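Local atomic coordinates of beta-ketoacyl-[acyl-carrier-protein] synthase III (PDB entry 2X3E), a protein that probably catalyses the condensation that starts fatty acid synthesis, joining acetyl-CoA and malonyl-ACP into 3-oxobutanoyl-ACP with release of carbon dioxide and CoA. Residues D228-V233 with S242-L247; F106-A111 with L119-S124. The protein carries 1 engineered substitution. All coordinates share one frame; numbering follows the deposited sequence.

Contact 1. Residues D228-V233 with S242-L247; sequences DSVRRV and SDLHHL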
loop_
_atom_site.group_PDB
_atom_site.type_symbol
_atom_site.label_atom_id
_atom_site.label_comp_id
_atom_site.label_asym_id
_atom_site.label_seq_id
_atom_site.Cartn_x
_atom_site.Cartn_y
_atom_site.Cartn_z
ATOM N N ASP A 228 -23.836 -1.824 7.941
ATOM C CA ASP A 228 -23.635 -3.229 8.325
ATOM C C ASP A 228 -22.253 -3.444 8.952
ATOM O O ASP A 228 -22.117 -4.202 9.913
ATOM C CB ASP A 228 -23.807 -4.160 7.115
ATOM C CG ASP A 228 -25.235 -4.179 6.566
ATOM O OD1 ASP A 228 -26.197 -3.943 7.331
ATOM O OD2 ASP A 228 -25.401 -4.455 5.353
ATOM N N SER A 229 -21.235 -2.770 8.413
ATOM C CA SER A 229 -19.868 -2.882 8.941
ATOM C C SER A 229 -19.793 -2.343 10.370
ATOM O O SER A 229 -19.183 -2.969 11.251
ATOM C CB SER A 229 -18.865 -2.158 8.032
ATOM O OG SER A 229 -17.542 -2.281 8.542
ATOM N N VAL A 230 -20.438 -1.199 10.604
ATOM C CA VAL A 230 -20.538 -0.637 11.951
ATOM C C VAL A 230 -21.204 -1.654 12.874
ATOM O O VAL A 230 -20.690 -1.944 13.949
ATOM C CB VAL A 230 -21.323 0.701 11.977
ATOM C CG1 VAL A 230 -21.528 1.177 13.420
ATOM C CG2 VAL A 230 -20.593 1.764 11.168
ATOM N N ARG A 231 -22.336 -2.213 12.445
ATOM C CA ARG A 231 -23.051 -3.184 13.279
ATOM C C ARG A 231 -22.167 -4.361 13.678
ATOM O O ARG A 231 -22.208 -4.802 14.821
ATOM C CB ARG A 231 -24.310 -3.720 12.592
ATOM C CG ARG A 231 -25.038 -4.801 13.405
ATOM C CD ARG A 231 -25.471 -4.287 14.779
ATOM N NE ARG A 231 -26.557 -3.319 14.653
ATOM C CZ ARG A 231 -27.050 -2.574 15.641
ATOM N NH1 ARG A 231 -26.549 -2.643 16.866
ATOM N NH2 ARG A 231 -28.055 -1.742 15.389
ATOM N N ARG A 232 -21.376 -4.869 12.739
ATOM C CA ARG A 232 -20.474 -5.986 13.035
ATOM C C ARG A 232 -19.447 -5.640 14.109
ATOM O O ARG A 232 -19.192 -6.438 15.018
ATOM C CB ARG A 232 -19.789 -6.471 11.758
ATOM C CG ARG A 232 -20.774 -7.131 10.806
ATOM C CD ARG A 232 -20.096 -7.917 9.730
ATOM N NE ARG A 232 -19.366 -7.082 8.778
ATOM C CZ ARG A 232 -19.911 -6.428 7.748
ATOM N NH1 ARG A 232 -21.223 -6.468 7.513
ATOM N NH2 ARG A 232 -19.130 -5.716 6.945
ATOM N N VAL A 233 -18.868 -4.450 14.020
ATOM C CA VAL A 233 -17.873 -4.035 15.008
ATOM C C VAL A 233 -18.542 -3.707 16.372
ATOM O O VAL A 233 -17.965 -3.977 17.429
ATOM C CB VAL A 233 -16.972 -2.899 14.441
ATOM C CG1 VAL A 233 -17.626 -1.534 14.596
ATOM C CG2 VAL A 233 -15.593 -2.929 15.084
ATOM N N SER A 242 -27.010 2.658 20.570
ATOM C CA SER A 242 -27.219 3.747 21.536
ATOM C C SER A 242 -25.991 4.061 22.405
ATOM O O SER A 242 -25.907 5.152 22.963
ATOM C CB SER A 242 -28.425 3.453 22.437
ATOM O OG SER A 242 -28.227 2.280 23.212
ATOM N N ASP A 243 -25.057 3.111 22.524
ATOM C CA ASP A 243 -23.825 3.315 23.305
ATOM C C ASP A 243 -22.790 4.158 22.564
ATOM O O ASP A 243 -21.843 4.654 23.177
ATOM C CB ASP A 243 -23.165 1.979 23.660
ATOM C CG ASP A 243 -23.964 1.156 24.648
ATOM O OD1 ASP A 243 -24.581 1.727 25.575
ATOM O OD2 ASP A 243 -23.940 -0.087 24.507
ATOM N N LEU A 244 -22.953 4.291 21.250
ATOM C CA LEU A 244 -22.035 5.080 20.428
ATOM C C LEU A 244 -22.205 6.572 20.693
ATOM O O LEU A 244 -23.315 7.097 20.596
ATOM C CB LEU A 244 -22.288 4.846 18.934
ATOM C CG LEU A 244 -21.386 3.969 18.090
ATOM C CD1 LEU A 244 -21.806 4.137 16.631
ATOM C CD2 LEU A 244 -19.909 4.311 18.280
ATOM N N HIS A 245 -21.111 7.249 21.024
ATOM C CA HIS A 245 -21.116 8.703 21.149
ATOM C C HIS A 245 -20.805 9.354 19.806
ATOM O O HIS A 245 -21.378 10.392 19.473
ATOM C CB HIS A 245 -20.085 9.175 22.182
ATOM C CG HIS A 245 -20.451 8.856 23.598
ATOM N ND1 HIS A 245 -20.043 7.701 24.231
ATOM C CD2 HIS A 245 -21.175 9.549 24.509
ATOM C CE1 HIS A 245 -20.506 7.691 25.468
ATOM N NE2 HIS A 245 -21.196 8.802 25.663
ATOM N N HIS A 246 -19.885 8.747 19.057
ATOM C CA HIS A 246 -19.361 9.334 17.822
ATOM C C HIS A 246 -19.237 8.317 16.698
ATOM O O HIS A 246 -18.549 7.305 16.830
ATOM C CB HIS A 246 -17.984 9.956 18.064
ATOM C CG HIS A 246 -17.926 10.835 19.271
ATOM N ND1 HIS A 246 -18.632 12.014 19.362
ATOM C CD2 HIS A 246 -17.239 10.712 20.430
ATOM C CE1 HIS A 246 -18.397 12.572 20.536
ATOM N NE2 HIS A 246 -17.552 11.804 21.202
ATOM N N LEU A 247 -19.910 8.597 15.590
ATOM C CA LEU A 247 -19.741 7.844 14.361
ATOM C C LEU A 247 -19.057 8.759 13.350
ATOM O O LEU A 247 -19.575 9.839 13.036
ATOM C CB LEU A 247 -21.090 7.389 13.816
ATOM C CG LEU A 247 -21.042 6.514 12.557
ATOM C CD1 LEU A 247 -20.213 5.258 12.780
ATOM C CD2 LEU A 247 -22.469 6.165 12.122
#

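Contact 2. Residues F106-A111 with L119-S124; sequences FDLSAA and LASVGS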
loop_
_atom_site.group_PDB
_atom_site.type_symbol
_atom_site.label_atom_id
_atom_site.label_comp_id
_atom_site.label_asym_id
_atom_site.label_seq_id
_atom_site.Cartn_x
_atom_site.Cartn_y
_atom_site.Cartn_z
ATOM N N PHE A 106 5.747 3.272 3.638
ATOM C CA PHE A 106 5.079 2.754 2.441
ATOM C C PHE A 106 3.693 3.362 2.251
ATOM O O PHE A 106 3.136 3.934 3.186
ATOM C CB PHE A 106 4.997 1.211 2.489
ATOM C CG PHE A 106 4.110 0.654 3.594
ATOM C CD1 PHE A 106 2.752 0.426 3.373
ATOM C CD2 PHE A 106 4.645 0.311 4.835
ATOM C CE1 PHE A 106 1.938 -0.107 4.372
ATOM C CE2 PHE A 106 3.850 -0.229 5.838
ATOM C CZ PHE A 106 2.487 -0.435 5.613
ATOM N N ASP A 107 3.156 3.241 1.033
ATOM C CA ASP A 107 1.791 3.686 0.709
ATOM C C ASP A 107 0.843 2.484 0.679
ATOM O O ASP A 107 1.229 1.395 0.235
ATOM C CB ASP A 107 1.729 4.389 -0.658
ATOM C CG ASP A 107 2.517 5.697 -0.714
ATOM O OD1 ASP A 107 3.158 6.096 0.287
ATOM O OD2 ASP A 107 2.507 6.339 -1.799
ATOM N N LEU A 108 -0.396 2.696 1.135
ATOM C CA LEU A 108 -1.435 1.667 1.159
ATOM C C LEU A 108 -2.582 2.127 0.272
ATOM O O LEU A 108 -3.017 3.272 0.372
ATOM C CB LEU A 108 -1.920 1.436 2.595
ATOM C CG LEU A 108 -2.941 0.313 2.827
ATOM C CD1 LEU A 108 -2.764 -0.284 4.226
ATOM C CD2 LEU A 108 -4.390 0.786 2.617
ATOM N N SER A 109 -3.050 1.246 -0.610
ATOM C CA SER A 109 -4.122 1.574 -1.545
ATOM C C SER A 109 -5.402 0.830 -1.184
ATOM O O SER A 109 -5.472 -0.384 -1.324
ATOM C CB SER A 109 -3.705 1.210 -2.966
ATOM O OG SER A 109 -4.793 1.342 -3.853
ATOM N N ALA A 110 -6.386 1.563 -0.671
ATOM C CA ALA A 110 -7.725 1.024 -0.433
ATOM C C ALA A 110 -8.785 2.115 -0.613
ATOM O O ALA A 110 -9.816 2.112 0.057
ATOM C CB ALA A 110 -7.824 0.395 0.960
ATOM N N ALA A 111 -8.514 3.050 -1.525
ATOM C CA ALA A 111 -9.490 4.047 -1.934
ATOM C C ALA A 111 -10.087 4.783 -0.730
ATOM O O ALA A 111 -9.348 5.219 0.154
ATOM C CB ALA A 111 -10.580 3.386 -2.793
ATOM N N LEU A 119 -5.218 2.057 9.488
ATOM C CA LEU A 119 -5.191 1.836 10.943
ATOM C C LEU A 119 -4.956 0.366 11.294
ATOM O O LEU A 119 -4.213 0.050 12.228
ATOM C CB LEU A 119 -6.488 2.323 11.586
ATOM C CG LEU A 119 -6.672 3.835 11.675
ATOM C CD1 LEU A 119 -8.120 4.169 12.018
ATOM C CD2 LEU A 119 -5.708 4.426 12.719
ATOM N N ALA A 120 -5.585 -0.528 10.537
ATOM C CA ALA A 120 -5.363 -1.964 10.693
ATOM C C ALA A 120 -3.892 -2.307 10.453
ATOM O O ALA A 120 -3.287 -3.044 11.226
ATOM C CB ALA A 120 -6.249 -2.749 9.722
ATOM N N SER A 121 -3.332 -1.773 9.370
ATOM C CA SER A 121 -1.957 -2.101 8.977
ATOM C C SER A 121 -0.937 -1.531 9.958
ATOM O O SER A 121 -0.072 -2.265 10.454
ATOM C CB SER A 121 -1.668 -1.610 7.556
ATOM O OG SER A 121 -0.369 -2.014 7.140
ATOM N N VAL A 122 -1.040 -0.237 10.250
ATOM C CA VAL A 122 -0.106 0.395 11.180
ATOM C C VAL A 122 -0.318 -0.101 12.610
ATOM O O VAL A 122 0.648 -0.410 13.313
ATOM C CB VAL A 122 -0.178 1.927 11.130
ATOM C CG1 VAL A 122 0.718 2.521 12.186
ATOM C CG2 VAL A 122 0.229 2.433 9.753
ATOM N N GLY A 123 -1.576 -0.188 13.038
ATOM C CA GLY A 123 -1.901 -0.755 14.338
ATOM C C GLY A 123 -1.329 -2.151 14.530
ATOM O O GLY A 123 -0.802 -2.463 15.594
ATOM N N SER A 124 -1.436 -2.991 13.497
ATOM C CA SER A 124 -0.915 -4.358 13.572
ATOM C C SER A 124 0.611 -4.373 13.633
ATOM O O SER A 124 1.194 -5.191 14.346
ATOM C CB SER A 124 -1.413 -5.206 12.393
ATOM O OG SER A 124 -2.810 -5.448 12.517
#

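Contact 1. Residues D228-V233 with S242-L247
In the later half of this thiolase-like fold, the passage from helix 215-237 into strand 246-249, outermost of the C-terminal mixed sheet within this chain, folds back on itself where Val230 meets Leu244 and Leu247. Val230 is the helix residue of 228-233 that makes the contact, and its two methyls divide the work. CG1 stands anti to the backbone N (chi1 174°) and approaches CD1 of Leu244 at 4.4 Å. The other methyl, CG2, lies beside the backbone N and comes within 3.9 Å of Leu247 CD1. In Leu247, CG anti to the N (chi1 -177°) carries the branch toward the helix, and a chi2 of 58° makes CD1 the methyl that touches. Leu244, three residues earlier, also points toward the helix. Its CD1 ends 4.3 Å from CD1 of Leu247, and the two leucines form one apolar patch against the valine. The backbones stay well separated, at 8.9 Å between the CA atoms of Val230 and Leu247. Around this cluster, Leu264 of helix 254-264 touches both Val230 and Leu247, while Thr308 and Val306 of strand 304-311 adjoin Val230 and Leu244 respectively. Polar anchoring comes from beyond the pair: Ser229 and Arg232 both bind Asp181, and Arg270 bonds to the backbone oxygens of Ser242 and Leu244. Further along from Leu247 the chain reaches His250, a predicted active-site residue whose side chain is about 10 Å away. With methyl groups alone meeting and no hydrogen bond joining the segments, cohesion here is dispersive and hydrophobic, and the contact itself imposes little directional preference on how helix and strand are set.

Contact 2. Residues F106-A111 with L119-S124
Ala120 O, the carbonyl just ahead of the Ser121 that meets Phe106 and Leu108, accepts two bonds from Ser124. The hydroxyl OG of Ser124 donates to Ala120 O over 2.8 Å, with a C=O...OG angle of 154° and a tilt of 23° from the carbonyl plane. From the opposite face of that plane comes the ordinary helical bond, Ser124 N to Ala120 O at 2.9 Å. The buried hydroxyl is thereby turned back onto its own helix. One turn earlier, Ser121 faces strand 104-109. Its CB rests on Leu108 CD1 at 3.7 Å, while its OG, anti to the backbone N, sits near the plane of the Phe106 ring at the ring's edge, 3.6 Å from CZ. Phe106 has CG between its backbone N and carbonyl carbon (chi1 66°), which swings the ring across to the helix although the bond to CB points neither toward the helix nor away from it. The segments belong to a beta-alpha-beta crossover: strand 104-109, helix 114-127 and strand 133-140, with strand 75-79 lying between the two strands in the sheet and touching the helix through Val77 and Val122. The loop between 106-111 and the helix carries Ala112, an engineered residue at a predicted active-site position. Ser121 OG has its polar partner across the dimer interface, in a hydrogen bond to Ser121 OG of the second subunit. On the strand, Asp107 and Ser109 pair antiparallel with a strand of that subunit, continuing the sheet from one chain into the other.

Contact 2 comes first along the chain and contact 1 follows, their centres 21 Å apart and their nearest atoms about 11 Å apart, without touching. Contact 2 belongs to the N-terminal sheet, at the strand that faces the second subunit, and contact 1 to the C-terminal one. Strand 177-184 lies between them: helix 114-127 packs on its Phe180, while Ser229 by a hydrogen bond and Arg232 by a salt bridge reach its Asp181. Helix 114-127 thus lies in the layer between the sheets and helix 215-237 on the outer face of the C-terminal one, as in the five-layered alpha-beta-alpha-beta-alpha thiolase fold. Each contact also adjoins a segment leading to a predicted active-site position, Ala112 (engineered) for contact 2 and His250 for contact 1.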